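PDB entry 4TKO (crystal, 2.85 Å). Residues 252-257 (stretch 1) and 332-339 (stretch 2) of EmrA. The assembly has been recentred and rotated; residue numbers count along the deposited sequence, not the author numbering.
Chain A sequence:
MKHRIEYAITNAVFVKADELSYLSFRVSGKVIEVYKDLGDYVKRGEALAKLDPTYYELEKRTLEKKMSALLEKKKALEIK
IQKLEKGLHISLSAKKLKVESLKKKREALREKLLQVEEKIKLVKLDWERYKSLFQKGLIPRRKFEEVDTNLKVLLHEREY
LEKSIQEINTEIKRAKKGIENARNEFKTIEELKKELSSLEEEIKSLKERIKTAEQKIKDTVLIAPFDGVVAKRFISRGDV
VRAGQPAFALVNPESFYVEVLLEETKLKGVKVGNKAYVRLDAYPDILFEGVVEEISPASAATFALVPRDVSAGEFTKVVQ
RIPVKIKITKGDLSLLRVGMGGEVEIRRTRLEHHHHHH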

ATOM      1  N   ASN A 252     -13.696  34.555   3.579  1.00 37.05           N
ATOM      2  CA  ASN A 252     -12.339  34.997   3.771  1.00 40.72           C
ATOM      3  C   ASN A 252     -12.402  36.471   4.120  1.00 36.90           C
ATOM      4  O   ASN A 252     -12.892  37.284   3.347  1.00 42.32           O
ATOM      5  N   PRO A 253     -11.917  36.821   5.302  1.00 39.63           N
ATOM      6  CA  PRO A 253     -12.116  38.184   5.804  1.00 40.92           C
ATOM      7  C   PRO A 253     -11.594  39.266   4.852  1.00 31.46           C
ATOM      8  O   PRO A 253     -12.123  40.375   4.842  1.00 42.77           O
ATOM      9  N   GLU A 254     -10.590  38.947   4.048  1.00 31.30           N
ATOM     10  CA  GLU A 254     -10.107  39.885   3.036  1.00 29.35           C
ATOM     11  C   GLU A 254     -11.162  40.127   1.956  1.00 39.03           C
ATOM     12  O   GLU A 254     -11.048  41.074   1.186  1.00 40.34           O
ATOM     13  N   SER A 255     -12.195  39.281   1.914  1.00 37.34           N
ATOM     14  CA  SER A 255     -13.249  39.383   0.899  1.00 26.86           C
ATOM     15  C   SER A 255     -14.211  40.525   1.187  1.00 43.97           C
ATOM     16  O   SER A 255     -14.821  41.075   0.271  1.00 45.73           O
ATOM     17  N   PHE A 256     -14.353  40.872   2.462  1.00 33.24           N
ATOM     18  CA  PHE A 256     -15.307  41.889   2.879  1.00 31.95           C
ATOM     19  C   PHE A 256     -15.116  43.285   2.253  1.00 34.36           C
ATOM     20  O   PHE A 256     -13.988  43.803   2.106  1.00 31.40           O
ATOM     21  N   TYR A 257     -16.247  43.887   1.899  1.00 23.74           N
ATOM     22  CA  TYR A 257     -16.302  45.281   1.503  1.00 29.60           C
ATOM     23  C   TYR A 257     -17.603  45.878   1.989  1.00 33.85           C
ATOM     24  O   TYR A 257     -18.504  45.165   2.450  1.00 33.83           O
ATOM     25  N   ASP A 332     -10.468  46.132  11.972  1.00 29.54           N
ATOM     26  CA  ASP A 332     -10.337  44.701  12.224  1.00 36.87           C
ATOM     27  C   ASP A 332     -11.288  43.827  11.385  1.00 41.28           C
ATOM     28  O   ASP A 332     -12.454  43.617  11.745  1.00 36.90           O
ATOM     29  N   LEU A 333     -10.763  43.284  10.295  1.00 28.40           N
ATOM     30  CA  LEU A 333     -11.547  42.456   9.381  1.00 36.06           C
ATOM     31  C   LEU A 333     -12.215  41.244  10.013  1.00 35.10           C
ATOM     32  O   LEU A 333     -13.308  40.873   9.621  1.00 48.03           O
ATOM     33  N   SER A 334     -11.564  40.620  10.979  1.00 45.25           N
ATOM     34  CA  SER A 334     -12.131  39.431  11.600  1.00 41.96           C
ATOM     35  C   SER A 334     -13.400  39.748  12.376  1.00 35.92           C
ATOM     36  O   SER A 334     -14.071  38.853  12.868  1.00 49.20           O
ATOM     37  N   LEU A 335     -13.724  41.029  12.484  1.00 41.90           N
ATOM     38  CA  LEU A 335     -14.902  41.459  13.234  1.00 37.68           C
ATOM     39  C   LEU A 335     -16.157  41.656  12.389  1.00 37.90           C
ATOM     40  O   LEU A 335     -17.240  41.813  12.946  1.00 38.96           O
ATOM     41  N   LEU A 336     -16.013  41.686  11.063  1.00 23.18           N
ATOM     42  CA  LEU A 336     -17.141  41.962  10.182  1.00 34.10           C
ATOM     43  C   LEU A 336     -18.047  40.739   9.917  1.00 43.29           C
ATOM     44  O   LEU A 336     -17.570  39.609   9.825  1.00 46.04           O
ATOM     45  N   ARG A 337     -19.350  40.990   9.805  1.00 34.87           N
ATOM     46  CA  ARG A 337     -20.377  39.996   9.445  1.00 29.56           C
ATOM     47  C   ARG A 337     -21.195  40.499   8.230  1.00 35.30           C
ATOM     48  O   ARG A 337     -21.515  41.686   8.150  1.00 35.73           O
ATOM     49  N   VAL A 338     -21.545  39.625   7.290  1.00 34.85           N
ATOM     50  CA  VAL A 338     -22.398  40.050   6.171  1.00 33.15           C
ATOM     51  C   VAL A 338     -23.714  40.614   6.690  1.00 36.93           C
ATOM     52  O   VAL A 338     -24.347  39.998   7.535  1.00 42.41           O
ATOM     53  N   GLY A 339     -24.117  41.784   6.203  1.00 28.23           N
ATOM     54  CA  GLY A 339     -25.404  42.330   6.580  1.00 23.05           C
ATOM     55  C   GLY A 339     -25.373  43.487   7.561  1.00 32.97           C
ATOM     56  O   GLY A 339     -26.396  44.149   7.819  1.00 31.89           O
TER

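The contact between these two stretches of EmrA is small and largely apolar. It buries 294 Å² counting both sides, and no hydrogen bond crosses it; side chains pack against side chains and against backbone, including carbonyl oxygens. Each has a short 3-10 turn, residues 253-255 in one and 333-335 in the other.

Stretch 2 opens with Asp332, which makes no contact across the interface and serves its own turn instead. Its backbone O accepts a hydrogen bond from Leu335 N at 3.0 Å, and its side chain, with chi1 in t, places OD1 3.4 Å from Ser334 OG, a weak hydrogen bond. A short acidic side chain suits this position, since its carboxylate can reach forward to Ser334, though only weakly.

Leu333 is the first residue to point toward stretch 1. In the common m,t rotamer, it lays its CB 4.0 Å from Pro253 CB and brings CD1 to 3.9 Å from Pro253 O. CD1 also lies 4.4 Å from Glu254 CA, so the leucine covers backbone as well as side chain. Pro253 offers a compact, rigid apolar surface, and its fixed phi fits the start of a 3-10 turn. That turn is further tied by Asn252, whose OD1 accepts a hydrogen bond from Glu254 N at 3.0 Å and whose backbone O accepts one from Ser255 N at 2.6 Å. Glu254 points its CA-to-CB bond away, in keeping with its charge and exposure.

Ser334 and Leu335 both direct CB away from stretch 1. Ser334, with chi1 in p, turns its small polar side chain to the weak bond with Asp332, while Leu335, in m,t, makes no contact here.

Leu336 returns toward the interface and meets Phe256, the residue of stretch 1 with the largest covered area, 98 Å². Leu336 CB sits over one face of the aromatic ring, 4.0 Å from its centroid and only 14° off the normal, a CH-pi contact that exploits the flat, electron-rich face. With Leu336 in m,t, its CD1 packs 3.7 Å from Phe256 CB. The phenylalanine, chi1 m, also brings CZ to 3.3 Å from Leu336 O. A broad, buried ring is well suited to this place because it can meet several residues of the other stretch.

Arg337 points CB away, but its long side chain folds back along its own stretch: NH1 donates to Ser334 O at 2.7 Å and to Leu336 O at 3.3 Å, the second of which also lies against the Phe256 ring. Its chi2 of 33° lies between wells.

Val338, chi1 t, has CB sideways, yet its CG2 reaches within 4.1 Å of Phe256 CE1, adding a small branched apolar group beside the ring. Gly339 closes the stretch without touching stretch 1; at phi 105° and psi -10°, a CB would be jammed against the preceding carbonyl O, so the backbone itself calls for glycine.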

ATOM      1  CB  ASN A 252     -11.518  34.736   2.511  1.00 50.78           C
ATOM      2  CG  ASN A 252     -10.241  35.544   2.461  1.00 60.92           C
ATOM      3  OD1 ASN A 252      -9.783  36.091   3.467  1.00 56.60           O
ATOM      4  ND2 ASN A 252      -9.651  35.617   1.279  1.00 69.41           N
ATOM      5  CB  PRO A 253     -11.341  38.180   7.119  1.00 47.64           C
ATOM      6  CG  PRO A 253     -11.353  36.752   7.548  1.00 55.39           C
ATOM      7  CD  PRO A 253     -11.262  35.946   6.284  1.00 39.94           C
ATOM      8  CB  GLU A 254      -8.803  39.378   2.396  1.00 29.72           C
ATOM      9  CG  GLU A 254      -7.662  39.218   3.409  1.00 47.26           C
ATOM     10  CD  GLU A 254      -6.455  38.447   2.881  1.00 70.03           C
ATOM     11  OE1 GLU A 254      -6.413  37.203   3.043  1.00 80.29           O
ATOM     12  OE2 GLU A 254      -5.533  39.089   2.330  1.00 71.25           O
ATOM     13  CB  SER A 255     -14.045  38.078   0.798  1.00 28.43           C
ATOM     14  OG  SER A 255     -13.234  37.035   0.306  1.00 54.86           O
ATOM     15  CB  PHE A 256     -15.265  42.046   4.395  1.00 31.30           C
ATOM     16  CG  PHE A 256     -15.890  40.922   5.152  1.00 25.47           C
ATOM     17  CD1 PHE A 256     -17.223  40.586   4.954  1.00 24.50           C
ATOM     18  CD2 PHE A 256     -15.156  40.220   6.102  1.00 25.18           C
ATOM     19  CE1 PHE A 256     -17.822  39.551   5.683  1.00 21.74           C
ATOM     20  CE2 PHE A 256     -15.747  39.199   6.839  1.00 30.97           C
ATOM     21  CZ  PHE A 256     -17.085  38.860   6.624  1.00 21.79           C
ATOM     22  CB  TYR A 257     -16.183  45.454  -0.007  1.00 23.47           C
ATOM     23  CG  TYR A 257     -17.319  44.846  -0.790  1.00 41.60           C
ATOM     24  CD1 TYR A 257     -17.394  43.476  -0.970  1.00 34.70           C
ATOM     25  CD2 TYR A 257     -18.305  45.639  -1.372  1.00 39.10           C
ATOM     26  CE1 TYR A 257     -18.404  42.907  -1.689  1.00 33.85           C
ATOM     27  CE2 TYR A 257     -19.336  45.066  -2.103  1.00 34.84           C
ATOM     28  CZ  TYR A 257     -19.375  43.694  -2.254  1.00 43.44           C
ATOM     29  OH  TYR A 257     -20.377  43.080  -2.969  1.00 55.18           O
ATOM     30  CB  ASP A 332     -10.556  44.421  13.715  1.00 48.13           C
ATOM     31  CG  ASP A 332     -10.170  43.003  14.104  1.00 57.27           C
ATOM     32  OD1 ASP A 332      -9.527  42.307  13.279  1.00 64.91           O
ATOM     33  OD2 ASP A 332     -10.497  42.587  15.233  1.00 63.41           O
ATOM     34  CB  LEU A 333     -10.671  41.976   8.233  1.00 23.57           C
ATOM     35  CG  LEU A 333     -10.177  43.142   7.407  1.00 21.50           C
ATOM     36  CD1 LEU A 333      -9.301  42.649   6.298  1.00 23.12           C
ATOM     37  CD2 LEU A 333     -11.378  43.871   6.876  1.00 30.39           C
ATOM     38  CB  SER A 334     -11.114  38.772  12.526  1.00 36.92           C
ATOM     39  OG  SER A 334     -11.177  39.346  13.817  1.00 53.39           O
ATOM     40  CB  LEU A 335     -14.618  42.772  13.953  1.00 51.09           C
ATOM     41  CG  LEU A 335     -13.687  42.804  15.154  1.00 43.23           C
ATOM     42  CD1 LEU A 335     -13.536  44.241  15.533  1.00 48.28           C
ATOM     43  CD2 LEU A 335     -14.286  42.023  16.289  1.00 45.85           C
ATOM     44  CB  LEU A 336     -16.622  42.515   8.859  1.00 34.10           C
ATOM     45  CG  LEU A 336     -15.662  43.704   8.930  1.00 31.25           C
ATOM     46  CD1 LEU A 336     -14.985  43.854   7.600  1.00 25.21           C
ATOM     47  CD2 LEU A 336     -16.387  44.987   9.245  1.00 21.99           C
ATOM     48  CB  ARG A 337     -21.330  39.740  10.622  1.00 29.37           C
ATOM     49  CG  ARG A 337     -20.900  38.739  11.713  1.00 31.49           C
ATOM     50  CD  ARG A 337     -19.419  38.760  11.919  1.00 51.92           C
ATOM     51  NE  ARG A 337     -19.010  37.993  13.092  1.00 76.21           N
ATOM     52  CZ  ARG A 337     -17.741  37.809  13.455  1.00 58.71           C
ATOM     53  NH1 ARG A 337     -16.760  38.336  12.734  1.00 41.16           N
ATOM     54  NH2 ARG A 337     -17.456  37.097  14.537  1.00 65.14           N
ATOM     55  CB  VAL A 338     -22.736  38.894   5.188  1.00 30.17           C
ATOM     56  CG1 VAL A 338     -23.883  39.298   4.301  1.00 21.45           C
ATOM     57  CG2 VAL A 338     -21.537  38.513   4.337  1.00 26.10           C
TER